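Local coordinates for bromo domain-containing protein (Trypanosoma brucei brucei, PDB 5KO4) that is of uncharacterised function but contains a bromodomain, the four-helix module that usually recognises acetylated lysine, and so probably reads acetylation marks, at residues A[33-38]-A[77-82]; A[71-76]-A[88-93]; A[57-62]-A[66-71]. One frame throughout, in Å; residues are numbered along the deposited sequence. Where two conformers were deposited one is given.

How the contacts relate
All three contacts use helix 62-80, the third main helix of the bromodomain bundle, at successive heights. Contact 3 sits near its N-terminal start, contact 2 in its middle, and contact 1 at its C-terminal end, where the family's acetyl-lysine pocket is expected. Contacts 1 and 3 have centres about 22 Å apart and lie on opposite sides of the chain's centre. Contact 2 shares Leu71 with contact 3, their centres about 16 Å apart. It also touches contact 1, centres about 12 Å apart, through a salt bridge of 2.8 Å from Arg91 NH1 to Glu82 OE1. Contacts 1 and 2 both reach the second subunit.

Contact 1 of 3, residues A[33-38]-A[77-82]; sequences KLPDYR and YDYNRE
The ring of Tyr79 carries Tyr37 over one face, with Tyr37 CD1 3.4 Å above the plane and displaced toward the rim, while Pro35 O lies in the ring plane at its hydroxyl edge. The planes of the two tyrosine rings are inclined at 44° and their centroids are 4.8 Å apart. This is the pocket end of a bromodomain bundle, where the ZA loop, which runs from helix 8-21 to helix 47-55 and includes the short helix 37-40, folds over the C-terminal end of helix 62-80. By sequence, Tyr37 and Asn80 fall at the positions of the tyrosine and asparagine that bind acetyl-lysine, the tyrosine through water, in relatives, and they probably line the same pocket here. Asn80 ND2 also lies in the plane of the Tyr79 ring, at its edge, and donates a hydrogen bond to Cys76 O.

Tyr79 reaches the loop because its CG is anti to the backbone N (chi1 -177°), which sends the ring outward from the helix end. Its hydroxyl then gives a short hydrogen bond of 2.7 Å to Pro35 O. The bond comes in the carbonyl plane on a lone pair, with a C=O...O angle of 137°. Pro35 O belongs to the type II turn from Leu34 to Tyr37, a turn closed by Tyr37 N to Leu34 O at 3.1 Å and leading into helix 37-40, so the bond holds the turn against helix 62-80.

Pro31 and Pro44 touch the Tyr37 side chain, and Pro85 of the second subunit packs on Tyr79. Beside the phenol oxygen the fit is apolar: Leu34 CB is 3.6 Å from Tyr79 OH, and Pro35 CD lies 3.7 Å from the same Tyr79 OH.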
loop_
_atom_site.group_PDB
_atom_site.type_symbol
_atom_site.label_atom_id
_atom_site.label_comp_id
_atom_site.label_asym_id
_atom_site.label_seq_id
_atom_site.Cartn_x
_atom_site.Cartn_y
_atom_site.Cartn_z
ATOM N N LYS A 33 3.336 5.894 -8.167
ATOM C CA LYS A 33 3.020 7.153 -7.475
ATOM C C LYS A 33 3.132 7.013 -5.939
ATOM O O LYS A 33 2.961 8.014 -5.229
ATOM C CB LYS A 33 1.616 7.648 -7.847
ATOM C CG LYS A 33 1.452 7.979 -9.341
ATOM C CD LYS A 33 1.529 9.489 -9.649
ATOM C CE LYS A 33 0.409 9.967 -10.548
ATOM N NZ LYS A 33 0.513 9.408 -11.923
ATOM N N LEU A 34 3.432 5.809 -5.415
ATOM C CA LEU A 34 3.614 5.636 -3.973
ATOM C C LEU A 34 4.831 6.434 -3.523
ATOM O O LEU A 34 5.737 6.685 -4.321
ATOM C CB LEU A 34 3.790 4.157 -3.612
ATOM C CG LEU A 34 2.570 3.276 -3.801
ATOM C CD1 LEU A 34 2.930 1.839 -3.642
ATOM C CD2 LEU A 34 1.452 3.644 -2.811
ATOM N N PRO A 35 4.880 6.878 -2.251
ATOM C CA PRO A 35 5.980 7.768 -1.833
ATOM C C PRO A 35 7.361 7.156 -2.058
ATOM O O PRO A 35 7.594 5.996 -1.705
ATOM C CB PRO A 35 5.707 8.013 -0.344
ATOM C CG PRO A 35 4.620 7.069 0.037
ATOM C CD PRO A 35 3.869 6.731 -1.192
ATOM N N ASP A 36 8.249 7.921 -2.732
ATOM C CA ASP A 36 9.636 7.546 -3.028
ATOM C C ASP A 36 9.751 6.237 -3.840
ATOM O O ASP A 36 10.825 5.638 -3.861
ATOM C CB ASP A 36 10.446 7.390 -1.723
ATOM C CG ASP A 36 10.468 8.619 -0.839
ATOM O OD1 ASP A 36 10.490 9.737 -1.386
ATOM O OD2 ASP A 36 10.515 8.456 0.407
ATOM N N TYR A 37 8.687 5.806 -4.529
ATOM C CA TYR A 37 8.724 4.497 -5.181
ATOM C C TYR A 37 9.788 4.420 -6.269
ATOM O O TYR A 37 10.554 3.459 -6.296
ATOM C CB TYR A 37 7.366 4.120 -5.772
ATOM C CG TYR A 37 7.224 2.637 -5.973
ATOM C CD1 TYR A 37 6.818 1.812 -4.934
ATOM C CD2 TYR A 37 7.628 2.036 -7.158
ATOM C CE1 TYR A 37 6.757 0.432 -5.085
ATOM C CE2 TYR A 37 7.597 0.659 -7.313
ATOM C CZ TYR A 37 7.144 -0.142 -6.279
ATOM O OH TYR A 37 7.148 -1.503 -6.436
ATOM N N ARG A 38 9.874 5.440 -7.123
ATOM C CA ARG A 38 10.846 5.449 -8.237
ATOM C C ARG A 38 12.282 5.629 -7.729
ATOM O O ARG A 38 13.218 5.237 -8.429
ATOM C CB ARG A 38 10.511 6.546 -9.254
ATOM C CG ARG A 38 9.137 6.396 -9.894
ATOM C CD ARG A 38 8.898 7.481 -10.933
ATOM N NE ARG A 38 7.477 7.654 -11.245
ATOM C CZ ARG A 38 6.617 8.373 -10.519
ATOM N NH1 ARG A 38 7.018 8.986 -9.408
ATOM N NH2 ARG A 38 5.347 8.473 -10.893
ATOM N N TYR A 77 9.324 -6.763 -1.515
ATOM C CA TYR A 77 10.247 -6.957 -0.404
ATOM C C TYR A 77 11.175 -5.781 -0.275
ATOM O O TYR A 77 11.464 -5.353 0.840
ATOM C CB TYR A 77 11.054 -8.254 -0.551
ATOM C CG TYR A 77 10.242 -9.505 -0.843
ATOM C CD1 TYR A 77 8.925 -9.627 -0.410
ATOM C CD2 TYR A 77 10.751 -10.512 -1.652
ATOM C CE1 TYR A 77 8.150 -10.739 -0.750
ATOM C CE2 TYR A 77 9.985 -11.622 -2.000
ATOM C CZ TYR A 77 8.671 -11.710 -1.577
ATOM O OH TYR A 77 7.892 -12.790 -1.930
ATOM N N ASP A 78 11.637 -5.235 -1.384
ATOM C CA ASP A 78 12.598 -4.140 -1.334
ATOM C C ASP A 78 11.949 -2.842 -0.849
ATOM O O ASP A 78 12.577 -2.106 -0.106
ATOM C CB ASP A 78 13.231 -3.936 -2.711
ATOM C CG ASP A 78 14.088 -5.118 -3.159
ATOM O OD1 ASP A 78 14.262 -6.067 -2.360
ATOM O OD2 ASP A 78 14.519 -5.123 -4.324
ATOM N N TYR A 79 10.708 -2.570 -1.234
ATOM C CA TYR A 79 10.047 -1.330 -0.855
ATOM C C TYR A 79 9.509 -1.393 0.584
ATOM O O TYR A 79 9.702 -0.462 1.369
ATOM C CB TYR A 79 8.901 -1.043 -1.839
ATOM C CG TYR A 79 8.192 0.265 -1.584
ATOM C CD1 TYR A 79 8.745 1.467 -1.999
ATOM C CD2 TYR A 79 6.938 0.293 -0.988
ATOM C CE1 TYR A 79 8.074 2.670 -1.815
ATOM C CE2 TYR A 79 6.287 1.490 -0.738
ATOM C CZ TYR A 79 6.840 2.679 -1.180
ATOM O OH TYR A 79 6.153 3.844 -0.939
ATOM N N ASN A 80 8.810 -2.477 0.925
ATOM C CA ASN A 80 8.171 -2.609 2.238
ATOM C C ASN A 80 9.044 -3.295 3.289
ATOM O O ASN A 80 8.674 -3.320 4.465
ATOM C CB ASN A 80 6.900 -3.413 2.079
ATOM C CG ASN A 80 5.926 -2.743 1.142
ATOM O OD1 ASN A 80 5.375 -1.697 1.460
ATOM N ND2 ASN A 80 5.737 -3.300 -0.068
ATOM N N ARG A 81 10.192 -3.846 2.858
ATOM C CA ARG A 81 11.099 -4.699 3.638
ATOM C C ARG A 81 10.567 -6.116 3.618
ATOM O O ARG A 81 9.364 -6.347 3.441
ATOM C CB ARG A 81 11.351 -4.218 5.073
ATOM C CG ARG A 81 11.834 -2.766 5.168
ATOM C CD ARG A 81 13.148 -2.476 4.442
ATOM N NE ARG A 81 14.269 -3.133 5.116
ATOM C CZ ARG A 81 15.540 -2.754 5.044
ATOM N NH1 ARG A 81 15.888 -1.693 4.321
ATOM N NH2 ARG A 81 16.474 -3.418 5.717
ATOM N N GLU A 82 11.468 -7.073 3.777
ATOM C CA GLU A 82 11.170 -8.497 3.640
ATOM C C GLU A 82 10.192 -8.963 4.664
ATOM O O GLU A 82 9.251 -9.678 4.325
ATOM C CB GLU A 82 12.451 -9.317 3.772
ATOM C CG GLU A 82 13.497 -9.023 2.704
ATOM C CD GLU A 82 13.549 -9.965 1.521
ATOM O OE1 GLU A 82 12.973 -11.081 1.596
ATOM O OE2 GLU A 82 14.216 -9.603 0.527
#

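Contact 2 of 3, residues A[71-76]-A[88-93]; sequences LVVQNC and TLARRI
Val73 and Cys76 of helix 62-80 face Ala90 of helix 85-104 in an antiparallel helix pair whose N-to-C directions differ by 155°. The axes of the two segments approach to 9.2 Å, and the backbones come nearest at Val73 and Ala90, with CA atoms of the two residues 5.3 Å apart. The small side chain of Ala90 is consistent with this close approach: its CB points at the other helix and is met by the sulfur of Cys76, SG to CB 3.7 Å. Cys76 SG stands anti to the backbone N (chi1 176°), which carries the sulfur out to this methyl.

Val73 covers Ala90 from the neighbouring turn. With CG1 anti to the carbonyl carbon of Val73 (chi1 -59°), that methyl lies against the Ala90 carbonyl, CG1 to O 3.5 Å. The same Val73 CG1 is 4.1 Å from Ala90 CB and 4.2 Å from Ile93 CG2, one turn further along the second helix. These two helices are the last pair of the left-handed four-helix bundle that defines the bromodomain, and all four touching residues are buried in it. Ile93 also reaches inward to Trp47 of helix 47-55 and to Val18 and Leu21 of helix 8-21, bringing the other two long helices into the same core. Neighbouring Val72 packs on Trp47 and Ile50, while Phe86 and Ser87 lie against Cys76. Arg91, on the outer side of helix 85-104, forms a cation-pi contact with Tyr77 of helix 62-80.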
loop_
_atom_site.group_PDB
_atom_site.type_symbol
_atom_site.label_atom_id
_atom_site.label_comp_id
_atom_site.label_asym_id
_atom_site.label_seq_id
_atom_site.Cartn_x
_atom_site.Cartn_y
_atom_site.Cartn_z
ATOM N N LEU A 71 9.827 -10.347 -10.228
ATOM C CA LEU A 71 10.130 -8.935 -9.990
ATOM C C LEU A 71 9.025 -8.232 -9.164
ATOM O O LEU A 71 9.322 -7.391 -8.308
ATOM C CB LEU A 71 10.293 -8.250 -11.343
ATOM C CG LEU A 71 10.588 -6.776 -11.356
ATOM C CD1 LEU A 71 11.862 -6.453 -10.560
ATOM C CD2 LEU A 71 10.690 -6.288 -12.782
ATOM N N VAL A 72 7.759 -8.598 -9.381
ATOM C CA VAL A 72 6.677 -7.969 -8.617
ATOM C C VAL A 72 6.887 -8.220 -7.132
ATOM O O VAL A 72 6.794 -7.302 -6.304
ATOM C CB VAL A 72 5.298 -8.505 -9.047
ATOM C CG1 VAL A 72 4.189 -7.930 -8.172
ATOM C CG2 VAL A 72 5.021 -8.204 -10.510
ATOM N N VAL A 73 7.163 -9.471 -6.786
ATOM C CA VAL A 73 7.276 -9.817 -5.369
ATOM C C VAL A 73 8.611 -9.311 -4.785
ATOM O O VAL A 73 8.612 -8.800 -3.659
ATOM C CB VAL A 73 7.038 -11.327 -5.084
ATOM C CG1 VAL A 73 5.646 -11.742 -5.545
ATOM C CG2 VAL A 73 8.101 -12.220 -5.719
ATOM N N GLN A 74 9.718 -9.364 -5.544
ATOM C CA GLN A 74 10.969 -8.825 -5.027
ATOM C C GLN A 74 10.871 -7.302 -4.832
ATOM O O GLN A 74 11.399 -6.773 -3.851
ATOM C CB GLN A 74 12.147 -9.168 -5.926
ATOM C CG GLN A 74 13.507 -8.852 -5.284
ATOM C CD GLN A 74 13.693 -9.604 -3.987
ATOM O OE1 GLN A 74 13.516 -10.836 -3.919
ATOM N NE2 GLN A 74 14.058 -8.900 -2.911
ATOM N N ASN A 75 10.140 -6.600 -5.709
ATOM C CA ASN A 75 9.954 -5.161 -5.505
ATOM C C ASN A 75 9.183 -4.898 -4.224
ATOM O O ASN A 75 9.503 -3.962 -3.493
ATOM C CB ASN A 75 9.215 -4.533 -6.683
ATOM C CG ASN A 75 10.070 -4.357 -7.901
ATOM O OD1 ASN A 75 11.305 -4.437 -7.849
ATOM N ND2 ASN A 75 9.428 -4.068 -9.028
ATOM N N CYS A 76 8.217 -5.748 -3.909
ATOM C CA CYS A 76 7.495 -5.614 -2.651
ATOM C C CYS A 76 8.455 -5.757 -1.476
ATOM O O CYS A 76 8.411 -4.953 -0.541
ATOM C CB CYS A 76 6.379 -6.638 -2.564
ATOM S SG CYS A 76 5.494 -6.627 -0.984
ATOM N N THR A 88 4.147 -10.373 3.489
ATOM C CA THR A 88 3.550 -11.689 3.786
ATOM C C THR A 88 2.656 -12.125 2.640
ATOM O O THR A 88 2.704 -13.290 2.259
ATOM C CB THR A 88 2.773 -11.743 5.123
ATOM O OG1 THR A 88 1.620 -10.884 5.082
ATOM C CG2 THR A 88 3.625 -11.389 6.299
ATOM N N LEU A 89 1.857 -11.213 2.075
ATOM C CA LEU A 89 0.988 -11.575 0.938
ATOM C C LEU A 89 1.858 -11.880 -0.301
ATOM O O LEU A 89 1.660 -12.900 -0.968
ATOM C CB LEU A 89 0.008 -10.452 0.605
ATOM C CG LEU A 89 -0.828 -10.688 -0.665
ATOM C CD1 LEU A 89 -1.646 -12.002 -0.568
ATOM C CD2 LEU A 89 -1.717 -9.491 -0.959
ATOM N N ALA A 90 2.842 -11.033 -0.590
ATOM C CA ALA A 90 3.713 -11.285 -1.738
ATOM C C ALA A 90 4.430 -12.629 -1.597
ATOM O O ALA A 90 4.582 -13.334 -2.587
ATOM C CB ALA A 90 4.737 -10.170 -1.888
ATOM N N ARG A 91 4.822 -13.015 -0.366
ATOM C CA ARG A 91 5.493 -14.305 -0.155
ATOM C C ARG A 91 4.548 -15.460 -0.451
ATOM O O ARG A 91 4.975 -16.439 -1.063
ATOM C CB ARG A 91 6.019 -14.429 1.282
ATOM C CG ARG A 91 7.307 -13.637 1.545
ATOM C CD ARG A 91 8.495 -14.228 0.884
ATOM N NE ARG A 91 9.659 -14.324 1.766
ATOM C CZ ARG A 91 10.550 -13.357 1.973
ATOM N NH1 ARG A 91 10.348 -12.138 1.488
ATOM N NH2 ARG A 91 11.618 -13.584 2.715
ATOM N N ARG A 92 3.271 -15.368 -0.021
ATOM C CA ARG A 92 2.330 -16.454 -0.329
ATOM C C ARG A 92 2.156 -16.574 -1.845
ATOM O O ARG A 92 2.050 -17.680 -2.370
ATOM C CB ARG A 92 0.966 -16.221 0.326
ATOM C CG ARG A 92 0.963 -16.225 1.851
ATOM C CD ARG A 92 1.795 -17.320 2.500
ATOM N NE ARG A 92 1.380 -18.667 2.078
ATOM C CZ ARG A 92 1.967 -19.788 2.477
ATOM N NH1 ARG A 92 2.990 -19.745 3.326
ATOM N NH2 ARG A 92 1.531 -20.966 2.039
ATOM N N ILE A 93 2.141 -15.442 -2.550
ATOM C CA ILE A 93 2.026 -15.428 -4.001
ATOM C C ILE A 93 3.293 -16.010 -4.630
ATOM O O ILE A 93 3.189 -16.788 -5.574
ATOM C CB ILE A 93 1.734 -13.985 -4.475
ATOM C CG1 ILE A 93 0.285 -13.618 -4.124
ATOM C CG2 ILE A 93 1.990 -13.828 -5.995
ATOM C CD1 ILE A 93 -0.042 -12.151 -4.255
#

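Contact 3 of 3, residues A[57-62]-A[66-71]; sequences YEYTSP and INDMRL
Tyr59 OH donates a short hydrogen bond of 2.6 Å to Asp68 OD2, which accepts it on the anti lone pair, away from its other oxygen. The acceptor lies in the plane of the phenol ring at its edge, but the carboxylate is turned 67° from the ring. One oxygen of the buried Asp68 takes both the hydroxyl and, in a salt bridge, Arg53 NH1 of helix 47-55, which probably keeps the carboxylate ionised. Tyr59 CG stands beside the backbone N, anti to the carbonyl carbon (chi1 -61°), turning the hydroxyl toward helix 62-80. A backbone bond from Ile66 N to Pro62 O, 2.9 Å and nearly straight at 168°, belongs to the first turn of that helix.

The Tyr59-Asp68 bond ties the AB loop of the bromodomain bundle to helix 62-80. Helix 47-55 ends in a Schellman motif with Tyr57 as its C-prime residue, and Ser61 is the N-cap of the next helix. Between them the Tyr59 ring packs on Ile50 and Leu54. The Ile66 side chain folds back over the first turn, its CG1 3.4 Å from Pro62 O, and then meets Phe101 of helix 85-104.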
loop_
_atom_site.group_PDB
_atom_site.type_symbol
_atom_site.label_atom_id
_atom_site.label_comp_id
_atom_site.label_asym_id
_atom_site.label_seq_id
_atom_site.Cartn_x
_atom_site.Cartn_y
_atom_site.Cartn_z
ATOM N N TYR A 57 2.254 -10.638 -26.838
ATOM C CA TYR A 57 3.284 -11.627 -27.169
ATOM C C TYR A 57 4.703 -11.128 -26.873
ATOM O O TYR A 57 5.631 -11.470 -27.610
ATOM C CB TYR A 57 3.227 -12.028 -28.657
ATOM C CG TYR A 57 2.020 -12.813 -29.087
ATOM C CD1 TYR A 57 1.675 -14.001 -28.449
ATOM C CD2 TYR A 57 1.364 -12.509 -30.271
ATOM C CE1 TYR A 57 0.625 -14.790 -28.906
ATOM C CE2 TYR A 57 0.343 -13.310 -30.760
ATOM C CZ TYR A 57 -0.027 -14.448 -30.076
ATOM O OH TYR A 57 -1.037 -15.230 -30.558
ATOM N N GLU A 58 4.888 -10.366 -25.793
ATOM C CA GLU A 58 6.210 -9.814 -25.503
ATOM C C GLU A 58 7.143 -10.883 -24.867
ATOM O O GLU A 58 8.345 -10.660 -24.789
ATOM C CB GLU A 58 6.101 -8.591 -24.597
ATOM C CG GLU A 58 5.399 -7.402 -25.243
ATOM C CD GLU A 58 5.421 -6.140 -24.390
ATOM O OE1 GLU A 58 6.351 -6.014 -23.576
ATOM O OE2 GLU A 58 4.456 -5.336 -24.452
ATOM N N TYR A 59 6.596 -12.029 -24.433
ATOM C CA TYR A 59 7.381 -13.121 -23.869
ATOM C C TYR A 59 7.698 -14.136 -24.953
ATOM O O TYR A 59 6.791 -14.608 -25.647
ATOM C CB TYR A 59 6.610 -13.772 -22.720
ATOM C CG TYR A 59 6.341 -12.800 -21.598
ATOM C CD1 TYR A 59 7.384 -12.187 -20.918
ATOM C CD2 TYR A 59 5.043 -12.528 -21.176
ATOM C CE1 TYR A 59 7.145 -11.268 -19.906
ATOM C CE2 TYR A 59 4.791 -11.606 -20.166
ATOM C CZ TYR A 59 5.843 -10.975 -19.530
ATOM O OH TYR A 59 5.601 -10.090 -18.508
ATOM N N THR A 60 8.980 -14.429 -25.153
ATOM C CA THR A 60 9.383 -15.398 -26.160
ATOM C C THR A 60 9.850 -16.686 -25.523
ATOM O O THR A 60 10.135 -17.640 -26.233
ATOM C CB THR A 60 10.463 -14.825 -27.066
ATOM O OG1 THR A 60 11.653 -14.625 -26.302
ATOM C CG2 THR A 60 10.031 -13.530 -27.718
ATOM N N SER A 61 9.877 -16.736 -24.188
ATOM C CA SER A 61 10.219 -17.945 -23.469
ATOM C C SER A 61 9.626 -17.853 -22.083
ATOM O O SER A 61 9.326 -16.757 -21.600
ATOM C CB SER A 61 11.729 -18.098 -23.379
ATOM O OG SER A 61 12.242 -17.230 -22.387
ATOM N N PRO A 62 9.414 -18.988 -21.405
ATOM C CA PRO A 62 8.844 -18.913 -20.061
ATOM C C PRO A 62 9.732 -18.161 -19.067
ATOM O O PRO A 62 9.207 -17.560 -18.136
ATOM C CB PRO A 62 8.676 -20.370 -19.632
ATOM C CG PRO A 62 9.267 -21.187 -20.670
ATOM C CD PRO A 62 9.631 -20.377 -21.850
ATOM N N ILE A 66 8.617 -15.560 -16.093
ATOM C CA ILE A 66 9.017 -15.852 -14.717
ATOM C C ILE A 66 9.774 -14.661 -14.135
ATOM O O ILE A 66 9.520 -14.272 -12.996
ATOM C CB ILE A 66 9.862 -17.156 -14.656
ATOM C CG1 ILE A 66 8.945 -18.391 -14.889
ATOM C CG2 ILE A 66 10.613 -17.267 -13.323
ATOM C CD1 ILE A 66 9.694 -19.640 -15.254
ATOM N N ASN A 67 10.684 -14.071 -14.904
ATOM C CA ASN A 67 11.431 -12.918 -14.429
ATOM C C ASN A 67 10.513 -11.788 -14.000
ATOM O O ASN A 67 10.723 -11.196 -12.949
ATOM C CB ASN A 67 12.360 -12.416 -15.499
ATOM C CG ASN A 67 13.549 -13.299 -15.715
ATOM O OD1 ASN A 67 13.833 -14.209 -14.941
ATOM N ND2 ASN A 67 14.133 -13.186 -16.865
ATOM N N ASP A 68 9.505 -11.455 -14.824
ATOM C CA ASP A 68 8.612 -10.343 -14.471
ATOM C C ASP A 68 7.737 -10.681 -13.258
ATOM O O ASP A 68 7.507 -9.813 -12.403
ATOM C CB ASP A 68 7.728 -9.951 -15.644
ATOM C CG ASP A 68 8.439 -9.165 -16.715
ATOM O OD1 ASP A 68 9.627 -8.801 -16.505
ATOM O OD2 ASP A 68 7.828 -8.932 -17.778
ATOM N N MET A 69 7.276 -11.940 -13.145
ATOM C CA MET A 69 6.493 -12.349 -11.995
ATOM C C MET A 69 7.305 -12.255 -10.718
ATOM O O MET A 69 6.818 -11.726 -9.709
ATOM C CB MET A 69 6.008 -13.780 -12.193
ATOM C CG MET A 69 5.014 -13.942 -13.354
ATOM S SD MET A 69 3.377 -13.276 -12.972
ATOM C CE MET A 69 2.765 -14.536 -11.886
ATOM N N ARG A 70 8.554 -12.720 -10.758
ATOM C CA ARG A 70 9.440 -12.668 -9.596
ATOM C C ARG A 70 9.753 -11.219 -9.232
ATOM O O ARG A 70 9.929 -10.889 -8.063
ATOM C CB ARG A 70 10.739 -13.444 -9.880
ATOM C CG ARG A 70 10.548 -14.945 -9.866
ATOM C CD ARG A 70 11.786 -15.689 -10.303
ATOM N NE ARG A 70 11.594 -17.134 -10.192
ATOM C CZ ARG A 70 12.422 -18.050 -10.688
ATOM N NH1 ARG A 70 13.520 -17.681 -11.343
ATOM N NH2 ARG A 70 12.155 -19.339 -10.543
ATOM N N LEU A 71 9.827 -10.347 -10.228
ATOM C CA LEU A 71 10.130 -8.935 -9.990
ATOM C C LEU A 71 9.025 -8.232 -9.164
ATOM O O LEU A 71 9.322 -7.391 -8.308
ATOM C CB LEU A 71 10.293 -8.250 -11.343
ATOM C CG LEU A 71 10.588 -6.776 -11.356
ATOM C CD1 LEU A 71 11.862 -6.453 -10.560
ATOM C CD2 LEU A 71 10.690 -6.288 -12.782
#